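Local atomic coordinates of 2-dehydropantoate 2-reductase (Bacillus subtilis, PDB entry 3EGO), a protein that probably catalyses the NADPH-dependent reduction of ketopantoate to pantoate on the pathway to pantothenate. Residues 17-22 against 54-59; 92-97 against 116-121; 216-221 against 280-285; 200-205 against 237-242. One frame throughout, in Å; residues are numbered along the deposited sequence.

Interaction 1. Residues 17-22 against 54-59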
loop_
_atom_site.group_PDB
_atom_site.type_symbol
_atom_site.label_atom_id
_atom_site.label_comp_id
_atom_site.label_asym_id
_atom_site.label_seq_id
_atom_site.Cartn_x
_atom_site.Cartn_y
_atom_site.Cartn_z
ATOM N N CYS A 17 -5.991 -25.255 21.764
ATOM C CA CYS A 17 -6.702 -26.517 21.588
ATOM C C CYS A 17 -6.045 -27.624 22.418
ATOM O O CYS A 17 -6.712 -28.469 22.989
ATOM C CB CYS A 17 -6.662 -26.949 20.107
ATOM S SG CYS A 17 -7.670 -25.904 19.021
ATOM N N ALA A 18 -4.714 -27.631 22.460
ATOM C CA ALA A 18 -4.015 -28.694 23.201
ATOM C C ALA A 18 -4.375 -28.603 24.679
ATOM O O ALA A 18 -4.665 -29.609 25.284
ATOM C CB ALA A 18 -2.498 -28.545 23.001
ATOM N N TYR A 19 -4.387 -27.399 25.259
ATOM C CA TYR A 19 -4.746 -27.286 26.652
ATOM C C TYR A 19 -6.154 -27.870 26.940
ATOM O O TYR A 19 -6.386 -28.736 27.823
ATOM C CB TYR A 19 -4.664 -25.824 27.155
ATOM C CG TYR A 19 -5.179 -25.814 28.589
ATOM C CD1 TYR A 19 -4.361 -26.242 29.639
ATOM C CD2 TYR A 19 -6.507 -25.490 28.875
ATOM C CE1 TYR A 19 -4.847 -26.298 30.931
ATOM C CE2 TYR A 19 -6.992 -25.547 30.130
ATOM C CZ TYR A 19 -6.157 -25.976 31.161
ATOM O OH TYR A 19 -6.661 -26.035 32.436
ATOM N N TYR A 20 -7.122 -27.425 26.167
ATOM C CA TYR A 20 -8.459 -27.758 26.522
ATOM C C TYR A 20 -8.802 -29.188 26.176
ATOM O O TYR A 20 -9.563 -29.823 26.919
ATOM C CB TYR A 20 -9.441 -26.750 25.899
ATOM C CG TYR A 20 -9.546 -25.445 26.637
ATOM C CD1 TYR A 20 -9.033 -24.271 26.094
ATOM C CD2 TYR A 20 -10.206 -25.377 27.864
ATOM C CE1 TYR A 20 -9.159 -23.059 26.749
ATOM C CE2 TYR A 20 -10.339 -24.180 28.526
ATOM C CZ TYR A 20 -9.805 -23.012 27.955
ATOM O OH TYR A 20 -9.940 -21.789 28.609
ATOM N N LEU A 21 -8.260 -29.717 25.071
ATOM C CA LEU A 21 -8.567 -31.116 24.694
ATOM C C LEU A 21 -7.818 -32.107 25.613
ATOM O O LEU A 21 -8.315 -33.191 25.903
ATOM C CB LEU A 21 -8.228 -31.398 23.223
ATOM C CG LEU A 21 -9.130 -30.600 22.239
ATOM C CD1 LEU A 21 -8.611 -30.662 20.770
ATOM C CD2 LEU A 21 -10.591 -31.109 22.373
ATOM N N SER A 22 -6.674 -31.683 26.129
ATOM C CA SER A 22 -5.921 -32.481 27.124
ATOM C C SER A 22 -6.745 -32.757 28.389
ATOM O O SER A 22 -6.459 -33.714 29.114
ATOM C CB SER A 22 -4.644 -31.760 27.514
ATOM O OG SER A 22 -4.908 -30.827 28.554
ATOM N N PHE A 54 -3.403 -21.999 34.383
ATOM C CA PHE A 54 -3.512 -23.442 34.493
ATOM C C PHE A 54 -2.321 -24.107 33.827
ATOM O O PHE A 54 -1.693 -23.521 32.947
ATOM C CB PHE A 54 -4.803 -23.921 33.827
ATOM C CG PHE A 54 -6.026 -23.233 34.359
ATOM C CD1 PHE A 54 -6.659 -23.722 35.498
ATOM C CD2 PHE A 54 -6.476 -22.041 33.792
ATOM C CE1 PHE A 54 -7.748 -23.062 36.015
ATOM C CE2 PHE A 54 -7.574 -21.384 34.310
ATOM C CZ PHE A 54 -8.221 -21.921 35.423
ATOM N N ARG A 55 -2.024 -25.326 34.245
ATOM C CA ARG A 55 -1.011 -26.129 33.584
ATOM C C ARG A 55 -1.584 -27.457 33.167
ATOM O O ARG A 55 -2.341 -28.107 33.913
ATOM C CB ARG A 55 0.230 -26.367 34.504
ATOM C CG ARG A 55 1.304 -27.143 33.756
ATOM C CD ARG A 55 1.976 -28.185 34.625
ATOM N NE ARG A 55 2.980 -27.624 35.525
ATOM C CZ ARG A 55 4.239 -28.062 35.622
ATOM N NH1 ARG A 55 5.054 -27.489 36.486
ATOM N NH2 ARG A 55 4.682 -29.074 34.872
ATOM N N ALA A 56 -1.257 -27.862 31.953
ATOM C CA ALA A 56 -1.634 -29.177 31.452
ATOM C C ALA A 56 -0.417 -29.897 30.927
ATOM O O ALA A 56 0.372 -29.357 30.172
ATOM C CB ALA A 56 -2.683 -29.072 30.300
ATOM N N ASP A 57 -0.303 -31.172 31.260
ATOM C CA ASP A 57 0.766 -31.924 30.673
ATOM C C ASP A 57 0.319 -32.515 29.293
ATOM O O ASP A 57 -0.841 -32.867 29.084
ATOM C CB ASP A 57 1.365 -32.817 31.778
ATOM C CG ASP A 57 1.689 -31.983 33.085
ATOM O OD1 ASP A 57 2.420 -30.943 33.026
ATOM O OD2 ASP A 57 1.188 -32.337 34.178
ATOM N N CYS A 58 1.219 -32.452 28.316
ATOM C CA CYS A 58 0.928 -32.715 26.910
ATOM C C CYS A 58 2.162 -33.395 26.317
ATOM O O CYS A 58 3.264 -33.051 26.712
ATOM C CB CYS A 58 0.719 -31.340 26.234
ATOM S SG CYS A 58 0.129 -31.310 24.574
ATOM N N SER A 59 1.993 -34.289 25.346
ATOM C CA SER A 59 3.160 -34.789 24.601
ATOM C C SER A 59 3.427 -33.862 23.424
ATOM O O SER A 59 2.584 -33.020 23.079
ATOM C CB SER A 59 2.960 -36.233 24.117
ATOM O OG SER A 59 2.559 -37.047 25.200
#

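Interaction 2. Residues 92-97 against 116-121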
loop_
_atom_site.group_PDB
_atom_site.type_symbol
_atom_site.label_atom_id
_atom_site.label_comp_id
_atom_site.label_asym_id
_atom_site.label_seq_id
_atom_site.Cartn_x
_atom_site.Cartn_y
_atom_site.Cartn_z
ATOM N N LYS A 92 -5.656 -43.940 7.653
ATOM C CA LYS A 92 -6.792 -43.077 7.457
ATOM C C LYS A 92 -7.272 -42.675 8.842
ATOM O O LYS A 92 -7.194 -43.469 9.781
ATOM C CB LYS A 92 -7.897 -43.789 6.664
ATOM C CG LYS A 92 -8.848 -44.625 7.509
ATOM N N THR A 93 -7.729 -41.429 8.979
ATOM C CA THR A 93 -8.301 -40.994 10.247
ATOM C C THR A 93 -9.147 -39.754 10.032
ATOM O O THR A 93 -9.466 -39.394 8.887
ATOM C CB THR A 93 -7.214 -40.737 11.318
ATOM O OG1 THR A 93 -7.835 -40.501 12.587
ATOM C CG2 THR A 93 -6.333 -39.531 10.929
ATOM N N ASN A 94 -9.534 -39.127 11.133
ATOM C CA ASN A 94 -10.296 -37.883 11.103
ATOM C C ASN A 94 -9.291 -36.736 11.114
ATOM O O ASN A 94 -8.375 -36.751 11.931
ATOM C CB ASN A 94 -11.153 -37.785 12.362
ATOM C CG ASN A 94 -12.106 -38.980 12.527
ATOM O OD1 ASN A 94 -12.740 -39.394 11.562
ATOM N ND2 ASN A 94 -12.221 -39.513 13.759
ATOM N N ILE A 95 -9.478 -35.757 10.232
ATOM C CA ILE A 95 -8.641 -34.562 10.233
ATOM C C ILE A 95 -9.551 -33.390 10.260
ATOM O O ILE A 95 -10.429 -33.278 9.393
ATOM C CB ILE A 95 -7.829 -34.400 8.957
ATOM C CG1 ILE A 95 -7.228 -35.727 8.511
ATOM C CG2 ILE A 95 -6.717 -33.324 9.165
ATOM C CD1 ILE A 95 -6.130 -36.252 9.376
ATOM N N LEU A 96 -9.348 -32.509 11.249
ATOM C CA LEU A 96 -10.113 -31.264 11.340
ATOM C C LEU A 96 -9.233 -30.074 10.969
ATOM O O LEU A 96 -8.296 -29.795 11.668
ATOM C CB LEU A 96 -10.678 -31.056 12.759
ATOM C CG LEU A 96 -11.448 -29.755 13.024
ATOM C CD1 LEU A 96 -12.642 -29.607 12.060
ATOM C CD2 LEU A 96 -11.916 -29.672 14.528
ATOM N N PHE A 97 -9.517 -29.388 9.858
ATOM C CA PHE A 97 -8.716 -28.210 9.457
ATOM C C PHE A 97 -9.260 -26.924 10.040
ATOM O O PHE A 97 -10.421 -26.594 9.815
ATOM C CB PHE A 97 -8.709 -28.100 7.929
ATOM C CG PHE A 97 -7.905 -29.152 7.272
ATOM C CD1 PHE A 97 -6.550 -28.948 7.035
ATOM C CD2 PHE A 97 -8.480 -30.371 6.907
ATOM C CE1 PHE A 97 -5.767 -29.944 6.436
ATOM C CE2 PHE A 97 -7.722 -31.371 6.297
ATOM C CZ PHE A 97 -6.356 -31.167 6.070
ATOM N N SER A 116 -11.287 -38.933 6.804
ATOM C CA SER A 116 -12.528 -38.183 6.978
ATOM C C SER A 116 -12.165 -36.736 7.240
ATOM O O SER A 116 -11.529 -36.436 8.239
ATOM C CB SER A 116 -13.339 -38.699 8.171
ATOM O OG SER A 116 -13.711 -40.069 8.023
ATOM N N ILE A 117 -12.631 -35.838 6.386
ATOM C CA ILE A 117 -12.225 -34.448 6.451
ATOM C C ILE A 117 -13.300 -33.566 7.011
ATOM O O ILE A 117 -14.443 -33.579 6.543
ATOM C CB ILE A 117 -11.836 -33.910 5.087
ATOM C CG1 ILE A 117 -10.814 -34.833 4.426
ATOM C CG2 ILE A 117 -11.265 -32.467 5.222
ATOM C CD1 ILE A 117 -9.557 -35.050 5.251
ATOM N N TYR A 118 -12.891 -32.774 8.005
ATOM C CA TYR A 118 -13.727 -31.793 8.647
ATOM C C TYR A 118 -13.026 -30.449 8.565
ATOM O O TYR A 118 -11.788 -30.363 8.530
ATOM C CB TYR A 118 -13.999 -32.185 10.110
ATOM C CG TYR A 118 -14.550 -33.601 10.191
ATOM C CD1 TYR A 118 -15.917 -33.860 10.004
ATOM C CD2 TYR A 118 -13.700 -34.676 10.379
ATOM C CE1 TYR A 118 -16.403 -35.180 10.032
ATOM C CE2 TYR A 118 -14.173 -35.987 10.411
ATOM C CZ TYR A 118 -15.524 -36.233 10.240
ATOM O OH TYR A 118 -15.950 -37.550 10.270
ATOM N N VAL A 119 -13.835 -29.418 8.620
ATOM C CA VAL A 119 -13.391 -28.065 8.400
ATOM C C VAL A 119 -14.079 -27.194 9.462
ATOM O O VAL A 119 -15.228 -27.440 9.792
ATOM C CB VAL A 119 -13.833 -27.790 6.922
ATOM C CG1 VAL A 119 -14.997 -26.823 6.758
ATOM C CG2 VAL A 119 -12.642 -27.780 5.888
ATOM N N GLY A 120 -13.386 -26.202 10.024
ATOM C CA GLY A 120 -14.002 -25.346 11.044
ATOM C C GLY A 120 -13.352 -23.999 11.235
ATOM O O GLY A 120 -12.325 -23.710 10.640
ATOM N N ILE A 121 -13.978 -23.165 12.039
ATOM C CA ILE A 121 -13.431 -21.872 12.335
ATOM C C ILE A 121 -13.276 -21.726 13.833
ATOM O O ILE A 121 -14.006 -22.336 14.628
ATOM C CB ILE A 121 -14.303 -20.737 11.805
ATOM C CG1 ILE A 121 -15.700 -20.799 12.428
ATOM C CG2 ILE A 121 -14.380 -20.808 10.251
ATOM C CD1 ILE A 121 -16.550 -19.605 12.002
#

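Interaction 3. Residues 216-221 against 280-285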
loop_
_atom_site.group_PDB
_atom_site.type_symbol
_atom_site.label_atom_id
_atom_site.label_comp_id
_atom_site.label_asym_id
_atom_site.label_seq_id
_atom_site.Cartn_x
_atom_site.Cartn_y
_atom_site.Cartn_z
ATOM N N PHE A 216 -16.243 -5.404 -0.762
ATOM C CA PHE A 216 -17.319 -6.342 -0.345
ATOM C C PHE A 216 -18.122 -6.870 -1.570
ATOM O O PHE A 216 -18.374 -8.076 -1.742
ATOM C CB PHE A 216 -18.252 -5.626 0.629
ATOM C CG PHE A 216 -19.453 -6.446 0.996
ATOM C CD1 PHE A 216 -19.373 -7.366 2.033
ATOM C CD2 PHE A 216 -20.644 -6.326 0.284
ATOM C CE1 PHE A 216 -20.481 -8.153 2.369
ATOM C CE2 PHE A 216 -21.757 -7.107 0.626
ATOM C CZ PHE A 216 -21.658 -8.014 1.662
ATOM N N GLN A 217 -18.510 -5.944 -2.442
ATOM C CA GLN A 217 -19.331 -6.299 -3.597
ATOM C C GLN A 217 -18.670 -7.331 -4.472
ATOM O O GLN A 217 -19.337 -8.256 -4.919
ATOM C CB GLN A 217 -19.736 -5.055 -4.394
ATOM C CG GLN A 217 -20.606 -4.092 -3.561
ATOM C CD GLN A 217 -20.985 -2.817 -4.299
ATOM O OE1 GLN A 217 -22.046 -2.237 -4.037
ATOM N NE2 GLN A 217 -20.128 -2.379 -5.240
ATOM N N GLU A 218 -17.362 -7.194 -4.725
ATOM C CA GLU A 218 -16.649 -8.213 -5.489
ATOM C C GLU A 218 -16.634 -9.553 -4.772
ATOM O O GLU A 218 -16.925 -10.601 -5.351
ATOM C CB GLU A 218 -15.186 -7.796 -5.744
ATOM C CG GLU A 218 -15.030 -6.453 -6.391
ATOM C CD GLU A 218 -13.577 -6.072 -6.684
ATOM O OE1 GLU A 218 -12.636 -6.644 -6.076
ATOM O OE2 GLU A 218 -13.388 -5.190 -7.532
ATOM N N ALA A 219 -16.205 -9.530 -3.517
ATOM C CA ALA A 219 -16.048 -10.765 -2.757
ATOM C C ALA A 219 -17.383 -11.451 -2.607
ATOM O O ALA A 219 -17.488 -12.657 -2.788
ATOM C CB ALA A 219 -15.468 -10.457 -1.361
ATOM N N CYS A 220 -18.395 -10.656 -2.272
ATOM C CA CYS A 220 -19.757 -11.167 -2.087
ATOM C C CYS A 220 -20.249 -11.936 -3.319
ATOM O O CYS A 220 -20.725 -13.068 -3.203
ATOM C CB CYS A 220 -20.686 -10.021 -1.689
ATOM S SG CYS A 220 -22.439 -10.469 -1.395
ATOM N N ARG A 221 -20.092 -11.348 -4.507
ATOM C CA ARG A 221 -20.439 -12.048 -5.748
ATOM C C ARG A 221 -19.612 -13.302 -6.031
ATOM O O ARG A 221 -20.164 -14.336 -6.446
ATOM C CB ARG A 221 -20.396 -11.108 -6.951
ATOM C CG ARG A 221 -20.723 -11.791 -8.279
ATOM C CD ARG A 221 -22.123 -12.497 -8.258
ATOM N NE ARG A 221 -22.348 -13.267 -9.487
ATOM C CZ ARG A 221 -21.908 -14.507 -9.678
ATOM N NH1 ARG A 221 -21.250 -15.139 -8.704
ATOM N NH2 ARG A 221 -22.126 -15.126 -10.833
ATOM N N VAL A 280 -11.117 -6.496 -9.634
ATOM C CA VAL A 280 -10.062 -5.497 -9.811
ATOM C C VAL A 280 -9.541 -4.937 -8.485
ATOM O O VAL A 280 -8.333 -4.731 -8.341
ATOM C CB VAL A 280 -10.480 -4.330 -10.729
ATOM C CG1 VAL A 280 -11.539 -3.489 -10.082
ATOM C CG2 VAL A 280 -9.274 -3.466 -11.047
ATOM N N HIS A 281 -10.432 -4.679 -7.530
ATOM C CA HIS A 281 -9.981 -4.147 -6.243
ATOM C C HIS A 281 -9.245 -5.211 -5.462
ATOM O O HIS A 281 -8.169 -4.961 -4.937
ATOM C CB HIS A 281 -11.146 -3.608 -5.444
ATOM C CG HIS A 281 -11.856 -2.492 -6.130
ATOM N ND1 HIS A 281 -12.843 -2.701 -7.064
ATOM C CD2 HIS A 281 -11.682 -1.154 -6.051
ATOM C CE1 HIS A 281 -13.273 -1.531 -7.510
ATOM N NE2 HIS A 281 -12.574 -0.577 -6.920
ATOM N N LEU A 282 -9.825 -6.402 -5.363
ATOM C CA LEU A 282 -9.094 -7.522 -4.761
ATOM C C LEU A 282 -7.726 -7.770 -5.413
ATOM O O LEU A 282 -6.755 -8.127 -4.751
ATOM C CB LEU A 282 -9.959 -8.798 -4.815
ATOM C CG LEU A 282 -11.161 -8.817 -3.863
ATOM C CD1 LEU A 282 -12.133 -9.895 -4.309
ATOM C CD2 LEU A 282 -10.704 -9.100 -2.450
ATOM N N GLU A 283 -7.635 -7.616 -6.731
ATOM C CA GLU A 283 -6.380 -7.917 -7.391
ATOM C C GLU A 283 -5.339 -6.851 -7.011
ATOM O O GLU A 283 -4.146 -7.145 -6.831
ATOM C CB GLU A 283 -6.599 -7.869 -8.901
ATOM C CG GLU A 283 -5.531 -8.516 -9.691
ATOM C CD GLU A 283 -5.910 -9.924 -10.017
ATOM O OE1 GLU A 283 -5.369 -10.820 -9.353
ATOM O OE2 GLU A 283 -6.758 -10.127 -10.920
ATOM N N PHE A 284 -5.768 -5.609 -6.914
ATOM C CA PHE A 284 -4.823 -4.526 -6.599
ATOM C C PHE A 284 -4.290 -4.687 -5.142
ATOM O O PHE A 284 -3.103 -4.494 -4.841
ATOM C CB PHE A 284 -5.492 -3.146 -6.741
ATOM C CG PHE A 284 -4.514 -1.999 -6.510
ATOM C CD1 PHE A 284 -3.693 -1.569 -7.549
ATOM C CD2 PHE A 284 -4.354 -1.443 -5.253
ATOM C CE1 PHE A 284 -2.760 -0.545 -7.342
ATOM C CE2 PHE A 284 -3.430 -0.436 -5.023
ATOM C CZ PHE A 284 -2.610 -0.003 -6.054
ATOM N N LEU A 285 -5.201 -5.021 -4.241
ATOM C CA LEU A 285 -4.842 -5.265 -2.852
ATOM C C LEU A 285 -3.846 -6.409 -2.719
ATOM O O LEU A 285 -2.857 -6.296 -2.009
ATOM C CB LEU A 285 -6.119 -5.571 -2.064
ATOM C CG LEU A 285 -7.085 -4.398 -1.883
ATOM C CD1 LEU A 285 -8.455 -4.855 -1.262
ATOM C CD2 LEU A 285 -6.457 -3.335 -0.998
HETATM O O HOH W 1 -14.028 -5.619 -10.457
#

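Interaction 4. Residues 200-205 against 237-242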
loop_
_atom_site.group_PDB
_atom_site.type_symbol
_atom_site.label_atom_id
_atom_site.label_comp_id
_atom_site.label_asym_id
_atom_site.label_seq_id
_atom_site.Cartn_x
_atom_site.Cartn_y
_atom_site.Cartn_z
ATOM N N GLY A 200 -11.472 0.609 13.133
ATOM C CA GLY A 200 -12.555 1.571 13.234
ATOM C C GLY A 200 -12.414 2.676 12.205
ATOM O O GLY A 200 -13.403 3.271 11.786
ATOM N N GLU A 201 -11.181 2.952 11.796
ATOM C CA GLU A 201 -10.945 3.992 10.806
ATOM C C GLU A 201 -11.598 3.682 9.455
ATOM O O GLU A 201 -11.877 4.586 8.687
ATOM C CB GLU A 201 -9.450 4.300 10.644
ATOM C CG GLU A 201 -8.917 5.410 11.532
ATOM C CD GLU A 201 -7.860 6.260 10.813
ATOM O OE1 GLU A 201 -6.736 6.405 11.349
ATOM O OE2 GLU A 201 -8.144 6.765 9.697
ATOM N N LEU A 202 -11.865 2.409 9.182
ATOM C CA LEU A 202 -12.616 2.020 7.969
ATOM C C LEU A 202 -14.067 2.509 7.960
ATOM O O LEU A 202 -14.656 2.717 6.896
ATOM C CB LEU A 202 -12.620 0.504 7.789
ATOM C CG LEU A 202 -11.238 -0.126 7.566
ATOM C CD1 LEU A 202 -11.390 -1.552 7.105
ATOM C CD2 LEU A 202 -10.437 0.709 6.540
ATOM N N LEU A 203 -14.644 2.673 9.147
ATOM C CA LEU A 203 -16.054 3.004 9.261
ATOM C C LEU A 203 -16.265 4.499 9.309
ATOM O O LEU A 203 -17.228 5.022 8.740
ATOM C CB LEU A 203 -16.634 2.364 10.521
ATOM C CG LEU A 203 -16.854 0.860 10.576
ATOM C CD1 LEU A 203 -17.463 0.544 11.934
ATOM C CD2 LEU A 203 -17.766 0.383 9.449
ATOM N N THR A 204 -15.347 5.193 9.962
ATOM C CA THR A 204 -15.509 6.620 10.210
ATOM C C THR A 204 -14.891 7.517 9.129
ATOM O O THR A 204 -14.978 8.736 9.230
ATOM C CB THR A 204 -14.934 7.019 11.578
ATOM O OG1 THR A 204 -13.517 6.800 11.594
ATOM C CG2 THR A 204 -15.588 6.208 12.711
ATOM N N THR A 205 -14.244 6.926 8.119
ATOM C CA THR A 205 -13.713 7.713 7.007
ATOM C C THR A 205 -14.553 7.361 5.800
ATOM O O THR A 205 -14.470 6.256 5.299
ATOM C CB THR A 205 -12.222 7.378 6.691
ATOM O OG1 THR A 205 -11.444 7.430 7.890
ATOM C CG2 THR A 205 -11.621 8.338 5.649
ATOM N N ALA A 237 -20.487 -4.200 11.274
ATOM C CA ALA A 237 -20.670 -4.593 12.670
ATOM C C ALA A 237 -19.358 -5.043 13.322
ATOM O O ALA A 237 -19.012 -4.537 14.396
ATOM C CB ALA A 237 -21.723 -5.678 12.774
ATOM N N VAL A 238 -18.634 -5.981 12.682
ATOM C CA VAL A 238 -17.403 -6.540 13.271
ATOM C C VAL A 238 -16.286 -5.514 13.312
ATOM O O VAL A 238 -15.473 -5.481 14.251
ATOM C CB VAL A 238 -16.887 -7.757 12.517
ATOM C CG1 VAL A 238 -15.498 -8.130 13.011
ATOM C CG2 VAL A 238 -17.850 -8.928 12.645
ATOM N N CYS A 239 -16.250 -4.666 12.286
ATOM C CA CYS A 239 -15.390 -3.505 12.301
ATOM C C CYS A 239 -15.610 -2.694 13.564
ATOM O O CYS A 239 -14.655 -2.231 14.201
ATOM C CB CYS A 239 -15.738 -2.612 11.124
ATOM S SG CYS A 239 -14.690 -2.864 9.752
ATOM N N GLY A 240 -16.886 -2.471 13.876
ATOM C CA GLY A 240 -17.277 -1.694 15.045
ATOM C C GLY A 240 -16.802 -2.349 16.328
ATOM O O GLY A 240 -16.225 -1.693 17.191
ATOM N N GLN A 241 -17.031 -3.653 16.438
ATOM C CA GLN A 241 -16.604 -4.423 17.609
ATOM C C GLN A 241 -15.103 -4.424 17.842
ATOM O O GLN A 241 -14.658 -4.491 18.998
ATOM C CB GLN A 241 -17.096 -5.858 17.509
ATOM C CG GLN A 241 -18.592 -5.969 17.297
ATOM C CD GLN A 241 -19.002 -7.373 16.968
ATOM O OE1 GLN A 241 -20.142 -7.620 16.588
ATOM N NE2 GLN A 241 -18.064 -8.313 17.095
ATOM N N THR A 242 -14.324 -4.351 16.759
ATOM C CA THR A 242 -12.860 -4.329 16.842
ATOM C C THR A 242 -12.238 -2.944 16.537
ATOM O O THR A 242 -11.107 -2.852 16.087
ATOM C CB THR A 242 -12.260 -5.391 15.915
ATOM O OG1 THR A 242 -12.733 -5.188 14.573
ATOM C CG2 THR A 242 -12.658 -6.798 16.378
#

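Interaction 1. Residues 17-22 against 54-59
Tyr19 and Ala56, their CA atoms 6.0 Å apart, mark the place where the short helical segment 17-22 passes over strand 54-56 at 78° between chain directions, with the axes 8.8 Å from each other. Tyr19 carries most of the contact. Its CG is anti to the backbone N (chi1 175°), and the ring beyond it meets Ala56 and Phe54, crossing the Phe54 side chain obliquely. Tyr19 CD1 lies 3.4 Å from Ala56 CB, and further out Tyr19 OH comes within 3.1 Å of Phe54 CB, a tight fit. The Phe54 ring leads away from the helix, and Tyr19 OH meets CB and the near end of the ring. Ala56 CB is also pressed from the other end of the helical turn by Ser22 OG, at 3.3 Å. Ser22 OG donates to Tyr19 O (2.7 Å), a bond within the helix that fixes the hydroxyl beside Ala56. An alanine in place of Tyr19 would probably open a gap beside Ala56 CB and Phe54 CB, since every ring contact would go. The arrangement illustrates helix-on-sheet packing in a Rossmann-type fold: helix 12-22 follows the glycine-rich turn that, by similarity, binds NADP. Strand 45-49 pairs with Phe54 and Ala56 and adds Leu47 against Tyr19, while Ile7 of strand 4-8 and Val29 of strand 26-30 touch Ala18.

Interaction 2. Residues 92-97 against 116-121
Tyr118 lies beside Leu96 in a parallel pair of strands, and its side chain can be followed to its tip. Tyr118 CB meets Leu96 CD1 at 3.5 Å, the two side chains crossing at about a right angle. CG stands beside the backbone N (chi1 -53°). Beyond it the ring edge meets two oxygens: Tyr118 CD2 passes Ile95 O at 3.7 Å, and Tyr118 CE2 comes 3.9 Å from Asn94 OD1 and also nears Asn94 CB. The tip, OH, stays near Asn94 OD1, but its hydrogen bond goes to Glu151 O, and Asn94 OD1 is engaged by Arg154 NE. On the other face Ile95 and Ile117 lie side by side, and the Phe97 ring edge, through CE2, meets Ile117 CG2 at 3.9 Å. Backbone bonds alternate between the strands, among them Phe97 N to Tyr118 O at 2.8 Å and Tyr118 N to Ile95 O at 2.9 Å. This is the strand pair of a beta-alpha-beta unit whose crossover is helix 103-109. Chemically, five main-chain bonds do the joining; the buried polar ends of Asn94 and Tyr118 are satisfied by partners beyond the two strands, and apolar side chains pack on both faces.

Interaction 3. Residues 216-221 against 280-285
Glu218 and His281 cross at about a right angle, and the carboxylate of the one and the ring of the other have planes 55° apart. The glutamate is extended beyond CG, which delivers its carboxylate to the first turn of helix 280-291. There Glu218 OE1 uses its syn lone pair to accept from Leu282 N at 2.9 Å, and Glu218 OE2 does likewise with His281 N at 3.0 Å. The imidazole approaches differently: His281 ND1 donates to Glu218 OE2 over 2.6 Å, from 52° above the carboxylate plane, while the oxygen lies almost exactly in the plane of the ring. OE2 thus takes two protein donors, and a water bonded to OE2 also accepts from Val280 N. Three N-H groups and a helix N-terminus around the acid would be expected to favour its charged form. Nearer the backbone, Leu282 CD1 packs on Glu218 CB at 4.0 Å. An alanine in place of Glu218 would probably leave His281 ND1 and the amides of His281 and Leu282 without their acceptor, and set the imidazole freer to turn. The contact thus exemplifies a carboxylate joining two helices in the all-helical C-terminal domain. Leu282 goes on to helix 261-274 at Ile265, Leu268 and Leu269, Ala219 to Ile183 of helix 174-195, and His281 NE2 is hydrogen-bonded to His281 NE2 of the second subunit.

Interaction 4. Residues 200-205 against 237-242
Leu203 sets its CD1 on one face of the peptide joining Cys239 to Gly240, with Leu203 CD1 3.6 Å almost straight above Gly240 N. The other flat groups are main-chain carbonyls. Thr242 N and Thr242 OG1 reach Val238 O from opposite faces of its plane, the hydroxyl at 2.8 Å. Thr205 OG1, by contrast, lies in the plane of the Glu201 carbonyl, 3.0 Å from Glu201 O. Across the contact the packing is apolar. Leu203 CG lies 3.7 Å from Cys239 CB, and CD1 touches the same carbon, so the forked end of the leucine rests against the cysteine root. A chi1 of -72° puts CG beside the leucine's backbone N, where it meets Cys239 CB. Leu202 comes up more loosely, its CB 4.4 Å from Cys239 SG. In the helical C-terminal domain this is a case of a short, weakly bonded turn, 201-204, laid against the end of a longer helix: Gly200 O takes both Leu203 N and Thr204 N, and Thr242 is the first residue after helix 228-241 to leave helical backbone angles. Met212 of helix 206-223 touches both Leu202 and Cys239. Thr242 OG1 is also hydrogen-bonded to Asn199 ND2, and Asn199 is, by similarity, a substrate-binding residue directly preceding Gly200.

Interactions 1 and 2 reach the same sheet of the dinucleotide-binding domain, their centres about 20 Å apart. Interactions 3 and 4 lie in the helical C-terminal domain, about 19 Å between centres; segment 200-205 leads straight into helix 206-223, which carries segment 216-221. The two groups stand well separated, with about 40 Å between the centres of interactions 1 and 3. The probable active site falls between them. Gly120 of interaction 2 is about 8 Å from the side chain of Lys181, the proton donor by similarity, and Ala18 of interaction 1 about 6 Å from Gly14, which probably binds NADP. Leu202 of interaction 4 is about 8 Å, between side chains, from Asn189, a substrate-binding residue by similarity, while interaction 3 reaches outward to the second subunit.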